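Local atomic coordinates of separin (PDB entry 5U1T), a protein that cleaves the SCC1 subunit of cohesin at the onset of anaphase as a caspase-like cysteine protease, and is held inactive by securin for most of the cell cycle. Residues C1140-L1148 with R1157-L1165; H1177-K1185 with L1229-W1237. All coordinates share one frame; numbering follows the deposited sequence.

Contact 1: C1140-L1148 with R1157-L1165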
ATOM      1  N   CYS A1140       7.929 -16.283 -39.077  1.00 61.19           N
ATOM      2  CA  CYS A1140       9.142 -16.006 -38.319  1.00 60.35           C
ATOM      3  C   CYS A1140       9.236 -14.523 -38.015  1.00 66.97           C
ATOM      4  O   CYS A1140       9.438 -13.699 -38.915  1.00 60.77           O
ATOM      5  CB  CYS A1140      10.387 -16.472 -39.067  1.00 65.42           C
ATOM      6  SG  CYS A1140      11.925 -16.302 -38.122  1.00 73.32           S
ATOM      7  N   PRO A1141       9.061 -14.183 -36.732  1.00 70.32           N
ATOM      8  CA  PRO A1141       9.076 -12.795 -36.251  1.00 71.35           C
ATOM      9  C   PRO A1141      10.436 -12.129 -36.541  1.00 73.26           C
ATOM     10  O   PRO A1141      10.515 -11.024 -37.105  1.00 71.11           O
ATOM     11  CB  PRO A1141       8.827 -12.944 -34.738  1.00 72.41           C
ATOM     12  CG  PRO A1141       9.285 -14.358 -34.400  1.00 69.49           C
ATOM     13  CD  PRO A1141       8.977 -15.171 -35.634  1.00 66.79           C
ATOM     14  N   ILE A1142      11.499 -12.839 -36.173  1.00 71.00           N
ATOM     15  CA  ILE A1142      12.866 -12.404 -36.421  1.00 73.45           C
ATOM     16  C   ILE A1142      13.133 -12.131 -37.901  1.00 69.14           C
ATOM     17  O   ILE A1142      13.605 -11.054 -38.252  1.00 70.96           O
ATOM     18  CB  ILE A1142      13.886 -13.466 -35.905  1.00 75.93           C
ATOM     19  CG1 ILE A1142      13.602 -13.809 -34.433  1.00 74.18           C
ATOM     20  CG2 ILE A1142      15.337 -12.993 -36.113  1.00 70.40           C
ATOM     21  CD1 ILE A1142      13.579 -15.298 -34.137  1.00 68.49           C
ATOM     22  N   THR A1143      12.838 -13.090 -38.774  1.00 65.74           N
ATOM     23  CA  THR A1143      13.278 -12.953 -40.168  1.00 65.62           C
ATOM     24  C   THR A1143      12.205 -12.487 -41.131  1.00 63.85           C
ATOM     25  O   THR A1143      12.518 -11.989 -42.208  1.00 63.32           O
ATOM     26  CB  THR A1143      13.807 -14.265 -40.719  1.00 62.53           C
ATOM     27  OG1 THR A1143      12.765 -15.250 -40.662  1.00 61.63           O
ATOM     28  CG2 THR A1143      15.001 -14.731 -39.921  1.00 63.24           C
ATOM     29  N   GLY A1144      10.941 -12.684 -40.755  1.00 66.27           N
ATOM     30  CA  GLY A1144       9.826 -12.404 -41.644  1.00 61.16           C
ATOM     31  C   GLY A1144       9.519 -13.566 -42.572  1.00 62.60           C
ATOM     32  O   GLY A1144       8.628 -13.469 -43.415  1.00 62.42           O
ATOM     33  N   ASN A1145      10.261 -14.662 -42.418  1.00 63.06           N
ATOM     34  CA  ASN A1145      10.088 -15.835 -43.272  1.00 64.50           C
ATOM     35  C   ASN A1145       8.766 -16.541 -43.026  1.00 61.70           C
ATOM     36  O   ASN A1145       8.298 -16.601 -41.892  1.00 61.68           O
ATOM     37  CB  ASN A1145      11.225 -16.860 -43.059  1.00 69.68           C
ATOM     38  CG  ASN A1145      12.590 -16.343 -43.476  1.00 65.96           C
ATOM     39  OD1 ASN A1145      12.710 -15.510 -44.369  1.00 64.92           O
ATOM     40  ND2 ASN A1145      13.629 -16.842 -42.820  1.00 63.53           N
ATOM     41  N   LEU A1146       8.183 -17.108 -44.079  1.00 59.64           N
ATOM     42  CA  LEU A1146       7.148 -18.119 -43.890  1.00 56.40           C
ATOM     43  C   LEU A1146       7.838 -19.427 -43.529  1.00 56.96           C
ATOM     44  O   LEU A1146       8.971 -19.681 -43.937  1.00 54.87           O
ATOM     45  CB  LEU A1146       6.283 -18.284 -45.132  1.00 59.09           C
ATOM     46  CG  LEU A1146       5.007 -19.114 -44.973  1.00 61.70           C
ATOM     47  CD1 LEU A1146       3.977 -18.377 -44.136  1.00 63.86           C
ATOM     48  CD2 LEU A1146       4.441 -19.447 -46.341  1.00 63.14           C
ATOM     49  N   LEU A1147       7.160 -20.242 -42.740  1.00 57.47           N
ATOM     50  CA  LEU A1147       7.761 -21.432 -42.170  1.00 52.61           C
ATOM     51  C   LEU A1147       6.836 -22.612 -42.327  1.00 59.20           C
ATOM     52  O   LEU A1147       5.768 -22.648 -41.726  1.00 63.18           O
ATOM     53  CB  LEU A1147       8.067 -21.235 -40.686  1.00 58.63           C
ATOM     54  CG  LEU A1147       9.054 -20.178 -40.206  1.00 58.37           C
ATOM     55  CD1 LEU A1147       9.193 -20.322 -38.711  1.00 57.55           C
ATOM     56  CD2 LEU A1147      10.399 -20.335 -40.895  1.00 59.02           C
ATOM     57  N   LEU A1148       7.258 -23.588 -43.120  1.00 56.91           N
ATOM     58  CA  LEU A1148       6.502 -24.810 -43.299  1.00 55.00           C
ATOM     59  C   LEU A1148       7.238 -25.992 -42.667  1.00 57.58           C
ATOM     60  O   LEU A1148       8.455 -26.081 -42.739  1.00 55.26           O
ATOM     61  CB  LEU A1148       6.267 -25.064 -44.790  1.00 56.79           C
ATOM     62  CG  LEU A1148       5.770 -23.883 -45.624  1.00 56.57           C
ATOM     63  CD1 LEU A1148       5.545 -24.315 -47.063  1.00 53.67           C
ATOM     64  CD2 LEU A1148       4.493 -23.313 -45.033  1.00 54.08           C
ATOM     65  N   ARG A1157       8.856 -39.535 -41.799  1.00 68.44           N
ATOM     66  CA  ARG A1157       9.700 -38.499 -42.359  1.00 67.97           C
ATOM     67  C   ARG A1157       9.322 -37.127 -41.808  1.00 65.91           C
ATOM     68  O   ARG A1157       8.142 -36.817 -41.616  1.00 55.27           O
ATOM     69  CB  ARG A1157       9.597 -38.524 -43.892  1.00 60.83           C
ATOM     70  CG  ARG A1157      10.643 -37.698 -44.588  1.00 64.04           C
ATOM     71  CD  ARG A1157      10.863 -38.193 -45.987  1.00 66.80           C
ATOM     72  NE  ARG A1157       9.657 -38.011 -46.774  1.00 65.76           N
ATOM     73  CZ  ARG A1157       9.491 -38.448 -48.016  1.00 67.22           C
ATOM     74  NH1 ARG A1157       8.339 -38.216 -48.633  1.00 66.72           N
ATOM     75  NH2 ARG A1157      10.467 -39.099 -48.644  1.00 64.77           N
ATOM     76  N   ARG A1158      10.339 -36.323 -41.543  1.00 63.96           N
ATOM     77  CA  ARG A1158      10.182 -34.995 -41.006  1.00 61.64           C
ATOM     78  C   ARG A1158      10.936 -34.015 -41.842  1.00 61.07           C
ATOM     79  O   ARG A1158      12.130 -34.110 -41.952  1.00 60.25           O
ATOM     80  CB  ARG A1158      10.827 -34.954 -39.647  1.00 63.53           C
ATOM     81  CG  ARG A1158       9.890 -34.711 -38.499  1.00 74.27           C
ATOM     82  CD  ARG A1158      10.595 -35.034 -37.204  1.00 77.19           C
ATOM     83  NE  ARG A1158       9.799 -35.903 -36.362  1.00 82.53           N
ATOM     84  CZ  ARG A1158      10.216 -37.071 -35.919  1.00 81.80           C
ATOM     85  NH1 ARG A1158       9.439 -37.801 -35.157  1.00 85.67           N
ATOM     86  NH2 ARG A1158      11.412 -37.501 -36.236  1.00 79.85           N
ATOM     87  N   THR A1159      10.255 -33.041 -42.400  1.00 59.33           N
ATOM     88  CA  THR A1159      10.942 -32.049 -43.219  1.00 58.65           C
ATOM     89  C   THR A1159      10.391 -30.668 -42.935  1.00 56.71           C
ATOM     90  O   THR A1159       9.280 -30.520 -42.450  1.00 57.51           O
ATOM     91  CB  THR A1159      10.823 -32.364 -44.728  1.00 54.30           C
ATOM     92  OG1 THR A1159       9.458 -32.273 -45.136  1.00 56.67           O
ATOM     93  CG2 THR A1159      11.308 -33.767 -45.006  1.00 60.50           C
ATOM     94  N   HIS A1160      11.169 -29.650 -43.249  1.00 55.81           N
ATOM     95  CA  HIS A1160      10.822 -28.294 -42.855  1.00 55.95           C
ATOM     96  C   HIS A1160      11.445 -27.361 -43.863  1.00 54.37           C
ATOM     97  O   HIS A1160      12.495 -27.681 -44.375  1.00 55.05           O
ATOM     98  CB  HIS A1160      11.332 -28.026 -41.436  1.00 58.22           C
ATOM     99  CG  HIS A1160      11.559 -26.579 -41.124  1.00 60.99           C
ATOM    100  ND1 HIS A1160      10.534 -25.705 -40.838  1.00 55.91           N
ATOM    101  CD2 HIS A1160      12.701 -25.855 -41.041  1.00 59.85           C
ATOM    102  CE1 HIS A1160      11.032 -24.505 -40.598  1.00 54.91           C
ATOM    103  NE2 HIS A1160      12.344 -24.568 -40.714  1.00 58.42           N
ATOM    104  N   LEU A1161      10.825 -26.235 -44.192  1.00 51.15           N
ATOM    105  CA  LEU A1161      11.543 -25.293 -45.043  1.00 53.71           C
ATOM    106  C   LEU A1161      11.223 -23.825 -44.796  1.00 56.55           C
ATOM    107  O   LEU A1161      10.128 -23.490 -44.378  1.00 58.37           O
ATOM    108  CB  LEU A1161      11.322 -25.642 -46.522  1.00 55.19           C
ATOM    109  CG  LEU A1161       9.973 -25.992 -47.125  1.00 61.17           C
ATOM    110  CD1 LEU A1161       9.096 -24.766 -47.058  1.00 62.87           C
ATOM    111  CD2 LEU A1161      10.151 -26.451 -48.560  1.00 59.17           C
ATOM    112  N   ARG A1162      12.193 -22.946 -45.043  1.00 56.93           N
ATOM    113  CA  ARG A1162      12.033 -21.525 -44.730  1.00 55.41           C
ATOM    114  C   ARG A1162      11.867 -20.726 -46.003  1.00 54.25           C
ATOM    115  O   ARG A1162      12.714 -20.765 -46.886  1.00 58.38           O
ATOM    116  CB  ARG A1162      13.226 -21.003 -43.922  1.00 53.92           C
ATOM    117  CG  ARG A1162      13.499 -21.804 -42.676  1.00 55.22           C
ATOM    118  CD  ARG A1162      14.563 -21.161 -41.804  1.00 65.56           C
ATOM    119  NE  ARG A1162      14.098 -21.020 -40.421  1.00 66.66           N
ATOM    120  CZ  ARG A1162      13.688 -19.863 -39.900  1.00 69.07           C
ATOM    121  NH1 ARG A1162      13.709 -18.763 -40.658  1.00 62.71           N
ATOM    122  NH2 ARG A1162      13.254 -19.801 -38.626  1.00 67.81           N
ATOM    123  N   LEU A1163      10.759 -20.002 -46.098  1.00 58.93           N
ATOM    124  CA  LEU A1163      10.442 -19.228 -47.297  1.00 59.03           C
ATOM    125  C   LEU A1163      10.579 -17.743 -47.012  1.00 63.14           C
ATOM    126  O   LEU A1163       9.901 -17.221 -46.135  1.00 70.43           O
ATOM    127  CB  LEU A1163       9.028 -19.549 -47.782  1.00 61.51           C
ATOM    128  CG  LEU A1163       8.689 -21.043 -47.828  1.00 61.35           C
ATOM    129  CD1 LEU A1163       7.224 -21.272 -48.113  1.00 60.43           C
ATOM    130  CD2 LEU A1163       9.546 -21.722 -48.869  1.00 60.24           C
ATOM    131  N   PRO A1164      11.470 -17.067 -47.736  1.00 61.02           N
ATOM    132  CA  PRO A1164      11.839 -15.665 -47.517  1.00 67.56           C
ATOM    133  C   PRO A1164      10.770 -14.611 -47.859  1.00 77.71           C
ATOM    134  O   PRO A1164      10.612 -13.637 -47.083  1.00 80.06           O
ATOM    135  CB  PRO A1164      13.050 -15.488 -48.431  1.00 68.53           C
ATOM    136  CG  PRO A1164      13.602 -16.851 -48.578  1.00 67.08           C
ATOM    137  CD  PRO A1164      12.423 -17.753 -48.620  1.00 68.08           C
ATOM    138  N   LEU A1165      10.070 -14.786 -48.983  1.00 70.16           N
ATOM    139  CA  LEU A1165       9.028 -13.842 -49.447  1.00 77.49           C
ATOM    140  C   LEU A1165       9.642 -12.571 -50.056  1.00 83.69           C
ATOM    141  O   LEU A1165       9.930 -12.521 -51.267  1.00 87.63           O
ATOM    142  CB  LEU A1165       8.043 -13.455 -48.313  1.00 71.55           C
ATOM    143  CG  LEU A1165       7.512 -14.501 -47.311  1.00 67.01           C
ATOM    144  CD1 LEU A1165       6.305 -13.984 -46.550  1.00 61.00           C
ATOM    145  CD2 LEU A1165       7.192 -15.839 -47.965  1.00 61.26           C
TER

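Contact 2: H1177-K1185 with L1229-W1237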
ATOM      1  N   HIS A1177       5.319  -8.354 -55.284  1.00 85.26           N
ATOM      2  CA  HIS A1177       5.712  -9.190 -54.153  1.00 84.56           C
ATOM      3  C   HIS A1177       5.499  -8.516 -52.781  1.00 87.68           C
ATOM      4  O   HIS A1177       5.942  -7.385 -52.556  1.00 87.22           O
ATOM      5  CB  HIS A1177       7.172  -9.600 -54.293  1.00 90.16           C
ATOM      6  CG  HIS A1177       7.445 -11.001 -53.838  1.00 95.10           C
ATOM      7  ND1 HIS A1177       8.141 -11.912 -54.609  1.00 93.35           N
ATOM      8  CD2 HIS A1177       7.109 -11.652 -52.694  1.00 90.21           C
ATOM      9  CE1 HIS A1177       8.220 -13.064 -53.961  1.00 96.30           C
ATOM     10  NE2 HIS A1177       7.606 -12.933 -52.794  1.00 93.06           N
ATOM     11  N   LEU A1178       4.828  -9.215 -51.863  1.00 78.62           N
ATOM     12  CA  LEU A1178       4.553  -8.647 -50.555  1.00 74.36           C
ATOM     13  C   LEU A1178       5.019  -9.508 -49.404  1.00 66.33           C
ATOM     14  O   LEU A1178       5.204 -10.712 -49.528  1.00 69.69           O
ATOM     15  CB  LEU A1178       3.053  -8.366 -50.388  1.00 74.87           C
ATOM     16  CG  LEU A1178       1.951  -9.294 -50.913  1.00 68.02           C
ATOM     17  CD1 LEU A1178       1.990 -10.700 -50.330  1.00 66.18           C
ATOM     18  CD2 LEU A1178       0.639  -8.638 -50.592  1.00 67.40           C
ATOM     19  N   SER A1179       5.182  -8.858 -48.268  1.00 63.44           N
ATOM     20  CA  SER A1179       5.603  -9.519 -47.055  1.00 62.68           C
ATOM     21  C   SER A1179       4.417 -10.048 -46.272  1.00 64.65           C
ATOM     22  O   SER A1179       3.273  -9.640 -46.492  1.00 64.05           O
ATOM     23  CB  SER A1179       6.387  -8.550 -46.180  1.00 68.59           C
ATOM     24  OG  SER A1179       5.543  -7.494 -45.757  1.00 62.17           O
ATOM     25  N   PHE A1180       4.701 -10.944 -45.335  1.00 62.15           N
ATOM     26  CA  PHE A1180       3.669 -11.438 -44.453  1.00 60.65           C
ATOM     27  C   PHE A1180       2.957 -10.305 -43.707  1.00 60.23           C
ATOM     28  O   PHE A1180       1.732 -10.350 -43.560  1.00 62.77           O
ATOM     29  CB  PHE A1180       4.238 -12.440 -43.456  1.00 57.47           C
ATOM     30  CG  PHE A1180       3.181 -13.161 -42.659  1.00 61.34           C
ATOM     31  CD1 PHE A1180       2.549 -14.286 -43.177  1.00 61.92           C
ATOM     32  CD2 PHE A1180       2.809 -12.709 -41.399  1.00 61.96           C
ATOM     33  CE1 PHE A1180       1.572 -14.954 -42.447  1.00 62.38           C
ATOM     34  CE2 PHE A1180       1.839 -13.369 -40.665  1.00 63.81           C
ATOM     35  CZ  PHE A1180       1.214 -14.493 -41.190  1.00 66.52           C
ATOM     36  N   PRO A1181       3.707  -9.289 -43.224  1.00 62.63           N
ATOM     37  CA  PRO A1181       2.937  -8.244 -42.532  1.00 59.92           C
ATOM     38  C   PRO A1181       2.122  -7.376 -43.477  1.00 59.17           C
ATOM     39  O   PRO A1181       1.112  -6.849 -43.028  1.00 65.40           O
ATOM     40  CB  PRO A1181       4.021  -7.415 -41.822  1.00 53.69           C
ATOM     41  CG  PRO A1181       5.176  -8.354 -41.686  1.00 52.85           C
ATOM     42  CD  PRO A1181       5.153  -9.158 -42.949  1.00 56.63           C
ATOM     43  N   GLU A1182       2.530  -7.246 -44.738  1.00 59.86           N
ATOM     44  CA  GLU A1182       1.741  -6.499 -45.715  1.00 63.16           C
ATOM     45  C   GLU A1182       0.495  -7.238 -46.182  1.00 63.82           C
ATOM     46  O   GLU A1182      -0.576  -6.641 -46.329  1.00 61.56           O
ATOM     47  CB  GLU A1182       2.585  -6.154 -46.914  1.00 58.44           C
ATOM     48  CG  GLU A1182       3.564  -5.100 -46.579  1.00 67.38           C
ATOM     49  CD  GLU A1182       4.491  -4.789 -47.724  1.00 84.39           C
ATOM     50  OE1 GLU A1182       4.794  -5.727 -48.533  1.00 79.51           O
ATOM     51  OE2 GLU A1182       4.900  -3.594 -47.807  1.00 82.83           O
ATOM     52  N   ALA A1183       0.642  -8.533 -46.426  1.00 60.47           N
ATOM     53  CA  ALA A1183      -0.502  -9.372 -46.732  1.00 60.30           C
ATOM     54  C   ALA A1183      -1.509  -9.326 -45.586  1.00 59.95           C
ATOM     55  O   ALA A1183      -2.723  -9.262 -45.812  1.00 62.21           O
ATOM     56  CB  ALA A1183      -0.056 -10.798 -46.997  1.00 58.37           C
ATOM     57  N   THR A1184      -1.003  -9.354 -44.355  1.00 60.80           N
ATOM     58  CA  THR A1184      -1.865  -9.281 -43.183  1.00 58.87           C
ATOM     59  C   THR A1184      -2.626  -7.940 -43.158  1.00 57.41           C
ATOM     60  O   THR A1184      -3.826  -7.908 -42.908  1.00 55.78           O
ATOM     61  CB  THR A1184      -1.054  -9.485 -41.890  1.00 52.39           C
ATOM     62  OG1 THR A1184      -0.537 -10.816 -41.868  1.00 57.07           O
ATOM     63  CG2 THR A1184      -1.926  -9.338 -40.696  1.00 53.20           C
ATOM     64  N   LYS A1185      -1.937  -6.843 -43.445  1.00 57.95           N
ATOM     65  CA  LYS A1185      -2.600  -5.553 -43.578  1.00 57.12           C
ATOM     66  C   LYS A1185      -3.660  -5.512 -44.669  1.00 54.26           C
ATOM     67  O   LYS A1185      -4.783  -5.101 -44.418  1.00 60.71           O
ATOM     68  CB  LYS A1185      -1.586  -4.455 -43.855  1.00 61.48           C
ATOM     69  CG  LYS A1185      -1.269  -3.611 -42.660  1.00 61.56           C
ATOM     70  CD  LYS A1185      -0.806  -2.228 -43.092  1.00 70.40           C
ATOM     71  CE  LYS A1185      -1.907  -1.480 -43.842  1.00 80.65           C
ATOM     72  NZ  LYS A1185      -1.579  -0.014 -44.018  1.00 84.27           N
ATOM     73  N   LEU A1229      -5.355 -10.938 -53.731  1.00 60.96           N
ATOM     74  CA  LEU A1229      -4.362 -11.074 -52.676  1.00 60.74           C
ATOM     75  C   LEU A1229      -3.919 -12.527 -52.521  1.00 61.67           C
ATOM     76  O   LEU A1229      -2.734 -12.817 -52.372  1.00 62.08           O
ATOM     77  CB  LEU A1229      -4.918 -10.542 -51.352  1.00 58.90           C
ATOM     78  CG  LEU A1229      -4.074 -10.693 -50.086  1.00 59.08           C
ATOM     79  CD1 LEU A1229      -2.754  -9.943 -50.217  1.00 59.99           C
ATOM     80  CD2 LEU A1229      -4.851 -10.199 -48.885  1.00 56.70           C
ATOM     81  N   LEU A1230      -4.879 -13.442 -52.563  1.00 60.27           N
ATOM     82  CA  LEU A1230      -4.574 -14.864 -52.445  1.00 62.64           C
ATOM     83  C   LEU A1230      -3.796 -15.348 -53.667  1.00 63.82           C
ATOM     84  O   LEU A1230      -2.904 -16.205 -53.576  1.00 61.27           O
ATOM     85  CB  LEU A1230      -5.855 -15.670 -52.280  1.00 59.69           C
ATOM     86  CG  LEU A1230      -6.700 -15.415 -51.040  1.00 60.18           C
ATOM     87  CD1 LEU A1230      -8.006 -16.181 -51.189  1.00 64.94           C
ATOM     88  CD2 LEU A1230      -5.946 -15.877 -49.816  1.00 59.27           C
ATOM     89  N   ASN A1231      -4.138 -14.785 -54.815  1.00 60.87           N
ATOM     90  CA  ASN A1231      -3.371 -15.056 -56.004  1.00 65.26           C
ATOM     91  C   ASN A1231      -1.918 -14.637 -55.844  1.00 63.21           C
ATOM     92  O   ASN A1231      -1.021 -15.439 -56.104  1.00 64.11           O
ATOM     93  CB  ASN A1231      -3.993 -14.369 -57.198  1.00 62.28           C
ATOM     94  CG  ASN A1231      -4.578 -15.352 -58.149  1.00 70.77           C
ATOM     95  OD1 ASN A1231      -5.693 -15.858 -57.929  1.00 63.50           O
ATOM     96  ND2 ASN A1231      -3.815 -15.678 -59.213  1.00 71.62           N
ATOM     97  N   ASN A1232      -1.694 -13.400 -55.396  1.00 62.83           N
ATOM     98  CA  ASN A1232      -0.341 -12.895 -55.149  1.00 66.99           C
ATOM     99  C   ASN A1232       0.431 -13.822 -54.240  1.00 65.73           C
ATOM    100  O   ASN A1232       1.590 -14.130 -54.488  1.00 65.88           O
ATOM    101  CB  ASN A1232      -0.350 -11.502 -54.510  1.00 69.76           C
ATOM    102  CG  ASN A1232      -0.974 -10.431 -55.402  1.00 77.77           C
ATOM    103  OD1 ASN A1232      -1.153 -10.613 -56.621  1.00 75.61           O
ATOM    104  ND2 ASN A1232      -1.304  -9.284 -54.786  1.00 87.60           N
ATOM    105  N   ILE A1233      -0.229 -14.256 -53.175  1.00 66.30           N
ATOM    106  CA  ILE A1233       0.402 -15.117 -52.197  1.00 64.74           C
ATOM    107  C   ILE A1233       0.806 -16.445 -52.843  1.00 63.63           C
ATOM    108  O   ILE A1233       1.963 -16.845 -52.733  1.00 66.41           O
ATOM    109  CB  ILE A1233      -0.524 -15.319 -50.981  1.00 60.41           C
ATOM    110  CG1 ILE A1233      -0.411 -14.083 -50.078  1.00 63.38           C
ATOM    111  CG2 ILE A1233      -0.158 -16.585 -50.226  1.00 58.32           C
ATOM    112  CD1 ILE A1233      -1.534 -13.898 -49.073  1.00 61.22           C
ATOM    113  N   GLU A1234      -0.126 -17.095 -53.539  1.00 63.77           N
ATOM    114  CA  GLU A1234       0.164 -18.323 -54.295  1.00 63.03           C
ATOM    115  C   GLU A1234       1.370 -18.211 -55.199  1.00 61.20           C
ATOM    116  O   GLU A1234       2.188 -19.121 -55.286  1.00 61.92           O
ATOM    117  CB  GLU A1234      -1.024 -18.714 -55.162  1.00 59.75           C
ATOM    118  CG  GLU A1234      -1.957 -19.677 -54.517  1.00 62.28           C
ATOM    119  CD  GLU A1234      -3.141 -19.968 -55.390  1.00 63.17           C
ATOM    120  OE1 GLU A1234      -2.902 -20.422 -56.525  1.00 67.26           O
ATOM    121  OE2 GLU A1234      -4.293 -19.738 -54.951  1.00 60.52           O
ATOM    122  N   ASN A1235       1.455 -17.081 -55.885  1.00 63.80           N
ATOM    123  CA  ASN A1235       2.414 -16.899 -56.962  1.00 64.31           C
ATOM    124  C   ASN A1235       3.690 -16.205 -56.490  1.00 65.32           C
ATOM    125  O   ASN A1235       4.513 -15.805 -57.301  1.00 73.48           O
ATOM    126  CB  ASN A1235       1.765 -16.101 -58.112  1.00 64.13           C
ATOM    127  CG  ASN A1235       0.537 -16.817 -58.729  1.00 66.08           C
ATOM    128  OD1 ASN A1235       0.499 -18.048 -58.831  1.00 68.28           O
ATOM    129  ND2 ASN A1235      -0.461 -16.037 -59.144  1.00 65.45           N
ATOM    130  N   SER A1236       3.852 -16.058 -55.183  1.00 60.13           N
ATOM    131  CA  SER A1236       5.035 -15.412 -54.635  1.00 64.88           C
ATOM    132  C   SER A1236       5.666 -16.256 -53.559  1.00 70.08           C
ATOM    133  O   SER A1236       6.860 -16.571 -53.605  1.00 76.89           O
ATOM    134  CB  SER A1236       4.702 -14.047 -54.048  1.00 65.77           C
ATOM    135  OG  SER A1236       4.541 -13.090 -55.069  1.00 73.89           O
ATOM    136  N   TRP A1237       4.849 -16.577 -52.587  1.00 62.40           N
ATOM    137  CA  TRP A1237       5.297 -17.267 -51.423  1.00 62.45           C
ATOM    138  C   TRP A1237       5.732 -18.694 -51.571  1.00 66.00           C
ATOM    139  O   TRP A1237       6.551 -19.139 -50.808  1.00 68.42           O
ATOM    140  CB  TRP A1237       4.237 -17.135 -50.357  1.00 63.37           C
ATOM    141  CG  TRP A1237       4.029 -15.748 -49.962  1.00 61.93           C
ATOM    142  CD1 TRP A1237       4.558 -14.679 -50.542  1.00 64.92           C
ATOM    143  CD2 TRP A1237       3.249 -15.275 -48.880  1.00 64.05           C
ATOM    144  NE1 TRP A1237       4.159 -13.549 -49.909  1.00 62.35           N
ATOM    145  CE2 TRP A1237       3.353 -13.898 -48.870  1.00 64.79           C
ATOM    146  CE3 TRP A1237       2.470 -15.888 -47.913  1.00 58.73           C
ATOM    147  CZ2 TRP A1237       2.708 -13.124 -47.945  1.00 63.63           C
ATOM    148  CZ3 TRP A1237       1.840 -15.122 -47.003  1.00 54.09           C
ATOM    149  CH2 TRP A1237       1.954 -13.761 -47.020  1.00 55.97           C
TER

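Contact 1: C1140-L1148 with R1157-L1165
The guanidinium of R1162 lies with one face against L1147, whose CD2 sits over the centre of the plane, 3.5 Å from CZ of R1162. At its edge N1145 ND2 faces NH1 as donor to donor, with no bond between them and the amide turned 74° from the guanidinium; C1140 SG and T1143 OG1 also lie near this edge, their places only approximate. L1147 CD2 and, in the ring plane, R1162 NE lie at the edge of the H1160 imidazole, whose ND1 bonds mainly to S1149 OG and only weakly to L1148 O. A bend at chi3 (128°) turns the guanidinium flat against L1147 CD2, and its NH2 reaches S1047 of helix 1036-1054 in a weak hydrogen bond. Cutting R1162 back to alanine is likely to uncover L1147 CD2 and leave S1047 without this partner. On the other face of the sheet, L1148 CD1 touches CD1 of L1161 and CD1 of L1163, each at 3.6 Å. L1146 with L1163 and L1148 with L1161 are hydrogen-bonded antiparallel pairs, and L1147 with R1162 is the non-hydrogen-bonded pair between them. This is the pairing of a beta hairpin, made by strands 1146-1152 and 1157-1163 within a mixed sheet.

Contact 2: H1177-K1185 with L1229-W1237
Across from W1237, the first turns of helix 1180-1198 (residues 1180-1185) run nearly antiparallel to residues 1229-1237, at 163° with the axes 11.2 Å apart, the side chain of L1178 reaching in between them. The indole NE1 of W1237 donates to L1178 O at 3.0 Å; the N-H...O angle is 147°, and the oxygen lies somewhat out of the ring plane. The benzo end of the ring carries apolar contacts: CZ2 meets L1178 CD1 at 3.5 Å, and CH2 meets A1183 CB at 3.6 Å. F1180 CD1 reaches the same CH2, the two aromatic side chains crossing at about a right angle. Over one face of the indole, offset toward the rim, lies I1233 CG1 from the same helix. L1178 holds CG between its backbone N and carbonyl carbon (chi1 39°), a setting that sends CD1 to the indole and CD2 to L1229 CD1, 3.7 Å away. I1233 CD1 packs against A1183 CB, so the small alanine is met by both the isoleucine and the indole. Toward the more exposed end, S1236 CB makes a CH-pi contact over one face of the H1177 imidazole, 3.6 Å from the ring centroid. S1179 is the N-cap of its helix: its OG accepts from E1182 N, while E1182 OE1 takes S1179 N, completing a capping box. Beyond the pair, F1180 stacks on F1139, at the end of strand 1132-1139, and F1369 touches A1183 and I1233; the contact thus joins the beginning of helix 1180-1198 to the C-terminal part of helix 1209-1237, beside the mixed sheet.

In the fold
Following the chain from the N terminus, strand 1132-1139 leads into contact 1, which closes the hairpin of strands 1146-1152 and 1157-1163. The chain is not modelled over 1166-1176 and resumes at contact 2, where the start of helix 1180-1198 meets the end part of helix 1209-1237, closing a 43-residue, mostly helical excursion. The two contacts are in series, neither nested nor crossed, with centres about 15 Å apart. They nevertheless touch: L1165, just after the hairpin, packs CD2 against W1237 CG at 3.7 Å, and L1163 CD1 lies near W1237 O. Together they tie one face of the mixed sheet to the helical pair.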